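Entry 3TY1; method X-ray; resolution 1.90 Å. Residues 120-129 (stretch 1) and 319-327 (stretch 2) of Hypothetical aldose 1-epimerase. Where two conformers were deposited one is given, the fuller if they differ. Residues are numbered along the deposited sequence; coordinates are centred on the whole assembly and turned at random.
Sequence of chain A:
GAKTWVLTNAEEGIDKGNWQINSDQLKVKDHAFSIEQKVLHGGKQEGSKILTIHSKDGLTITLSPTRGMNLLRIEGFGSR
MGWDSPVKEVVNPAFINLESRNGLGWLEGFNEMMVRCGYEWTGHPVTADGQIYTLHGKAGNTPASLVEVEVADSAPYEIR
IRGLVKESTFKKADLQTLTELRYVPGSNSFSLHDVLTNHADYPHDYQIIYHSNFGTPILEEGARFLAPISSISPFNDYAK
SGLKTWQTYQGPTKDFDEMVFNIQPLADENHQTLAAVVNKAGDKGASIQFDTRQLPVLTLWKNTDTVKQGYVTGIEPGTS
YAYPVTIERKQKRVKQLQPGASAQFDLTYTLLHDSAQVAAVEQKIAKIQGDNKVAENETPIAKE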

ATOM      1  N   GLU A 120      14.239   9.274  10.075  1.00 37.98           N
ATOM      2  CA  GLU A 120      14.749  10.022   8.911  1.00 37.17           C
ATOM      3  C   GLU A 120      14.231  11.483   8.925  1.00 38.71           C
ATOM      4  O   GLU A 120      14.956  12.426   8.552  1.00 36.94           O
ATOM      5  CB  GLU A 120      14.400   9.278   7.617  1.00 39.89           C
ATOM      6  CG  GLU A 120      15.250   9.695   6.435  1.00 42.43           C
ATOM      7  CD  GLU A 120      14.811   9.098   5.107  1.00 41.20           C
ATOM      8  OE1 GLU A 120      14.337   7.944   5.075  1.00 37.89           O
ATOM      9  OE2 GLU A 120      15.007   9.775   4.073  1.00 39.45           O
ATOM     10  N   TRP A 121      12.989  11.662   9.366  1.00 34.18           N
ATOM     11  CA  TRP A 121      12.429  12.991   9.655  1.00 34.83           C
ATOM     12  C   TRP A 121      11.262  12.836  10.614  1.00 34.91           C
ATOM     13  O   TRP A 121      10.843  11.714  10.908  1.00 32.02           O
ATOM     14  CB  TRP A 121      11.994  13.760   8.389  1.00 37.31           C
ATOM     15  CG  TRP A 121      10.803  13.227   7.759  1.00 35.84           C
ATOM     16  CD1 TRP A 121       9.518  13.611   7.995  1.00 36.48           C
ATOM     17  CD2 TRP A 121      10.743  12.149   6.841  1.00 36.53           C
ATOM     18  NE1 TRP A 121       8.662  12.855   7.264  1.00 34.27           N
ATOM     19  CE2 TRP A 121       9.381  11.926   6.560  1.00 33.26           C
ATOM     20  CE3 TRP A 121      11.705  11.338   6.230  1.00 43.25           C
ATOM     21  CZ2 TRP A 121       8.944  10.916   5.685  1.00 37.09           C
ATOM     22  CZ3 TRP A 121      11.282  10.341   5.368  1.00 47.34           C
ATOM     23  CH2 TRP A 121       9.902  10.138   5.100  1.00 47.58           C
ATOM     24  N   THR A 122      10.729  13.967  11.067  1.00 32.93           N
ATOM     25  CA  THR A 122       9.608  13.992  11.987  1.00 33.94           C
ATOM     26  C   THR A 122       8.785  15.267  11.798  1.00 33.53           C
ATOM     27  O   THR A 122       9.104  16.124  10.990  1.00 33.20           O
ATOM     28  CB  THR A 122      10.108  13.915  13.462  1.00 33.07           C
ATOM     29  OG1 THR A 122       9.045  13.475  14.290  1.00 34.55           O
ATOM     30  CG2 THR A 122      10.689  15.287  13.959  1.00 31.60           C
ATOM     31  N   GLY A 123       7.692  15.361  12.542  1.00 33.34           N
ATOM     32  CA  GLY A 123       6.933  16.592  12.623  1.00 33.56           C
ATOM     33  C   GLY A 123       5.802  16.722  11.625  1.00 34.49           C
ATOM     34  O   GLY A 123       5.568  15.824  10.797  1.00 34.05           O
ATOM     35  N   HIS A 124       5.123  17.861  11.687  1.00 34.02           N
ATOM     36  CA  HIS A 124       3.998  18.122  10.786  1.00 35.12           C
ATOM     37  C   HIS A 124       4.470  18.062   9.327  1.00 34.42           C
ATOM     38  O   HIS A 124       5.629  18.332   9.039  1.00 35.93           O
ATOM     39  CB  HIS A 124       3.382  19.487  11.058  1.00 36.33           C
ATOM     40  CG  HIS A 124       2.685  19.594  12.369  1.00 38.14           C
ATOM     41  ND1 HIS A 124       2.322  20.807  12.906  1.00 39.86           N
ATOM     42  CD2 HIS A 124       2.290  18.653  13.258  1.00 35.22           C
ATOM     43  CE1 HIS A 124       1.706  20.607  14.055  1.00 46.92           C
ATOM     44  NE2 HIS A 124       1.664  19.310  14.283  1.00 41.25           N
ATOM     45  N   PRO A 125       3.567  17.718   8.396  1.00 32.81           N
ATOM     46  CA  PRO A 125       3.968  17.576   6.999  1.00 33.49           C
ATOM     47  C   PRO A 125       4.284  18.881   6.261  1.00 37.39           C
ATOM     48  O   PRO A 125       3.873  19.950   6.690  1.00 35.80           O
ATOM     49  CB  PRO A 125       2.763  16.881   6.346  1.00 34.29           C
ATOM     50  CG  PRO A 125       1.607  17.329   7.106  1.00 35.08           C
ATOM     51  CD  PRO A 125       2.132  17.428   8.579  1.00 34.12           C
ATOM     52  N   VAL A 126       5.069  18.760   5.197  1.00 36.82           N
ATOM     53  CA  VAL A 126       5.416  19.881   4.325  1.00 38.76           C
ATOM     54  C   VAL A 126       5.908  19.297   3.050  1.00 38.96           C
ATOM     55  O   VAL A 126       6.518  18.220   3.059  1.00 37.39           O
ATOM     56  CB  VAL A 126       6.563  20.789   4.911  1.00 40.95           C
ATOM     57  CG1 VAL A 126       7.902  19.993   5.118  1.00 34.07           C
ATOM     58  CG2 VAL A 126       6.826  22.051   4.031  1.00 42.03           C
ATOM     59  N   THR A 127       5.633  19.982   1.944  1.00 42.16           N
ATOM     60  CA  THR A 127       6.209  19.648   0.647  1.00 40.36           C
ATOM     61  C   THR A 127       7.424  20.563   0.464  1.00 43.16           C
ATOM     62  O   THR A 127       7.281  21.756   0.418  1.00 41.80           O
ATOM     63  CB  THR A 127       5.155  19.822  -0.461  1.00 44.07           C
ATOM     64  OG1 THR A 127       3.994  19.048  -0.102  1.00 41.16           O
ATOM     65  CG2 THR A 127       5.684  19.396  -1.866  1.00 43.81           C
ATOM     66  N   ALA A 128       8.609  19.983   0.399  1.00 46.88           N
ATOM     67  CA  ALA A 128       9.881  20.715   0.238  1.00 52.55           C
ATOM     68  C   ALA A 128      10.696  19.835  -0.667  1.00 56.36           C
ATOM     69  O   ALA A 128      10.465  18.630  -0.712  1.00 56.63           O
ATOM     70  CB  ALA A 128      10.574  20.912   1.561  1.00 50.51           C
ATOM     71  N   ASP A 129      11.602  20.475  -1.411  0.50 62.73           N
ATOM     72  CA  ASP A 129      12.202  19.942  -2.644  0.50 65.38           C
ATOM     73  C   ASP A 129      10.948  19.831  -3.492  0.50 63.12           C
ATOM     74  O   ASP A 129      10.098  20.726  -3.476  0.50 63.49           O
ATOM     75  CB  ASP A 129      12.875  18.570  -2.488  0.50 66.34           C
ATOM     76  CG  ASP A 129      13.586  18.399  -1.153  0.50 69.05           C
ATOM     77  OD1 ASP A 129      14.433  19.245  -0.785  0.50 74.94           O
ATOM     78  OD2 ASP A 129      13.281  17.393  -0.475  0.50 70.54           O
ATOM     79  N   THR A 319      14.353  15.439  19.760  1.00 37.55           N
ATOM     80  CA  THR A 319      15.441  16.248  19.209  1.00 37.85           C
ATOM     81  C   THR A 319      14.857  17.504  18.537  1.00 39.88           C
ATOM     82  O   THR A 319      15.541  18.520  18.371  1.00 40.16           O
ATOM     83  CB  THR A 319      16.316  15.476  18.186  1.00 38.41           C
ATOM     84  OG1 THR A 319      15.504  15.058  17.092  1.00 35.42           O
ATOM     85  CG2 THR A 319      17.004  14.270  18.822  1.00 35.45           C
ATOM     86  N   SER A 320      13.583  17.422  18.167  1.00 38.06           N
ATOM     87  CA  SER A 320      12.860  18.483  17.468  1.00 39.00           C
ATOM     88  C   SER A 320      11.514  18.765  18.112  1.00 37.44           C
ATOM     89  O   SER A 320      10.949  17.950  18.876  1.00 36.67           O
ATOM     90  CB  SER A 320      12.617  18.095  15.988  1.00 38.83           C
ATOM     91  OG  SER A 320      13.610  18.575  15.116  1.00 41.96           O
ATOM     92  N   TYR A 321      11.019  19.960  17.806  1.00 37.76           N
ATOM     93  CA  TYR A 321       9.635  20.315  18.038  1.00 36.30           C
ATOM     94  C   TYR A 321       8.865  19.798  16.825  1.00 38.38           C
ATOM     95  O   TYR A 321       9.449  19.304  15.859  1.00 39.13           O
ATOM     96  CB  TYR A 321       9.450  21.834  18.233  1.00 37.91           C
ATOM     97  CG  TYR A 321      10.125  22.345  19.480  1.00 38.18           C
ATOM     98  CD1 TYR A 321       9.752  21.878  20.756  1.00 38.35           C
ATOM     99  CD2 TYR A 321      11.134  23.297  19.409  1.00 44.39           C
ATOM    100  CE1 TYR A 321      10.385  22.391  21.924  1.00 41.45           C
ATOM    101  CE2 TYR A 321      11.765  23.779  20.550  1.00 44.56           C
ATOM    102  CZ  TYR A 321      11.395  23.327  21.805  1.00 43.46           C
ATOM    103  OH  TYR A 321      12.043  23.818  22.940  1.00 43.02           O
ATOM    104  N   ALA A 322       7.541  19.904  16.892  1.00 35.83           N
ATOM    105  CA  ALA A 322       6.672  19.313  15.892  1.00 35.77           C
ATOM    106  C   ALA A 322       6.447  20.137  14.625  1.00 36.71           C
ATOM    107  O   ALA A 322       5.610  19.760  13.773  1.00 33.86           O
ATOM    108  CB  ALA A 322       5.302  18.928  16.559  1.00 32.86           C
ATOM    109  N   TYR A 323       7.156  21.258  14.488  1.00 37.76           N
ATOM    110  CA  TYR A 323       7.134  22.007  13.236  1.00 36.65           C
ATOM    111  C   TYR A 323       7.673  21.138  12.104  1.00 35.97           C
ATOM    112  O   TYR A 323       8.343  20.162  12.370  1.00 37.42           O
ATOM    113  CB  TYR A 323       7.963  23.289  13.310  1.00 37.69           C
ATOM    114  CG  TYR A 323       7.492  24.278  14.340  1.00 37.33           C
ATOM    115  CD1 TYR A 323       6.317  24.981  14.160  1.00 37.00           C
ATOM    116  CD2 TYR A 323       8.230  24.506  15.512  1.00 46.23           C
ATOM    117  CE1 TYR A 323       5.879  25.899  15.114  1.00 41.48           C
ATOM    118  CE2 TYR A 323       7.800  25.419  16.472  1.00 43.89           C
ATOM    119  CZ  TYR A 323       6.619  26.103  16.264  1.00 41.61           C
ATOM    120  OH  TYR A 323       6.159  26.996  17.189  1.00 42.60           O
ATOM    121  N   PRO A 324       7.353  21.476  10.833  1.00 37.16           N
ATOM    122  CA  PRO A 324       7.861  20.705   9.706  1.00 37.10           C
ATOM    123  C   PRO A 324       9.379  20.745   9.586  1.00 38.37           C
ATOM    124  O   PRO A 324      10.025  21.625  10.146  1.00 40.23           O
ATOM    125  CB  PRO A 324       7.202  21.361   8.485  1.00 39.15           C
ATOM    126  CG  PRO A 324       6.050  22.098   9.002  1.00 42.00           C
ATOM    127  CD  PRO A 324       6.421  22.526  10.393  1.00 39.67           C
ATOM    128  N   VAL A 325       9.920  19.787   8.859  1.00 37.57           N
ATOM    129  CA  VAL A 325      11.361  19.618   8.708  1.00 40.71           C
ATOM    130  C   VAL A 325      12.060  20.867   8.142  1.00 43.38           C
ATOM    131  O   VAL A 325      13.229  21.113   8.471  1.00 44.41           O
ATOM    132  CB  VAL A 325      11.677  18.349   7.879  1.00 41.91           C
ATOM    133  CG1 VAL A 325      11.207  18.529   6.413  1.00 40.49           C
ATOM    134  CG2 VAL A 325      13.155  17.998   7.977  1.00 41.34           C
ATOM    135  N   THR A 326      11.338  21.663   7.345  1.00 44.14           N
ATOM    136  CA  THR A 326      11.827  22.950   6.847  1.00 46.90           C
ATOM    137  C   THR A 326      12.149  23.918   7.995  1.00 45.78           C
ATOM    138  O   THR A 326      13.193  24.530   8.003  1.00 50.30           O
ATOM    139  CB  THR A 326      10.800  23.614   5.867  1.00 48.66           C
ATOM    140  OG1 THR A 326       9.488  23.544   6.441  1.00 49.59           O
ATOM    141  CG2 THR A 326      10.796  22.906   4.528  1.00 47.70           C
ATOM    142  N   ILE A 327      11.255  24.042   8.969  1.00 45.08           N
ATOM    143  CA  ILE A 327      11.468  24.925  10.142  1.00 46.02           C
ATOM    144  C   ILE A 327      12.541  24.364  11.057  1.00 45.23           C
ATOM    145  O   ILE A 327      13.442  25.102  11.487  1.00 47.08           O
ATOM    146  CB  ILE A 327      10.146  25.192  10.886  1.00 45.55           C
ATOM    147  CG1 ILE A 327       9.328  26.207  10.074  1.00 52.75           C
ATOM    148  CG2 ILE A 327      10.384  25.693  12.299  1.00 47.14           C
ATOM    149  CD1 ILE A 327       7.845  26.151  10.301  1.00 50.04           C
TER
HETATM  150  O   HOH W   1       8.223  17.378   8.452  1.00 37.11           O
HETATM  151  O   HOH W   2      10.385  18.352  11.560  1.00 40.83           O

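Two segments nearly two hundred residues apart in sequence meet here, one extended, the other a loop running into a helix, burying 488 Å² between them, both sides summed. Their CA atoms come nearest at Gly-123 and Ala-322, 4.3 Å apart. A single direct hydrogen bond joins the backbones: His-124 N donates to Ala-322 O at 2.9 Å, and its angle of 170° makes it nearly linear. Next to it, Pro-324 CA lies 3.3 Å from His-124 O, a CA-H...O contact between the two stretches.

Two waters fill the remaining polar gap. Water 1 accepts from Val-325 N at 3.0 Å and donates to Thr-122 O (3.0 Å) and His-124 O (2.8 Å); water 2 donates to Thr-122 O at 2.6 Å and Tyr-323 O at 2.8 Å. Water 1 links an amide to carbonyls beyond its direct reach, and water 2 supplies the hydrogens that two acceptors lack.

Gly-123 suits this close approach. A CB would point toward the other stretch and sit 2.4 Å from Tyr-323 O, a clash, while the backbone angles themselves call for glycine. Pro-324 occupies the N-cap position, where its ring holds phi near -63° and it has no amide hydrogen to satisfy; Pro-324 O accepts a weak hydrogen bond from Ile-327 N.

The side-chain contacts are mainly apolar. Val-126 points toward the partner stretch, its CB 3.7 Å from Pro-324 CB and its CG1 3.8 Å from Val-325 CG1, so a compact branched side chain meets both residues. Farther along the strand, Ala-128 CB packs 3.6 Å from Thr-326 CG2, whereas Thr-127, between Val-126 and Ala-128, points away and is exposed. At the other end, Thr-122 CG2 lies 4.0 Å from Ser-320 CB; its methyl serves the contact while its hydroxyl is hydrogen-bonded elsewhere in the structure. The flat His-124 ring has Ala-322 O over one face and its NE2 4.3 Å from Ala-322 CB.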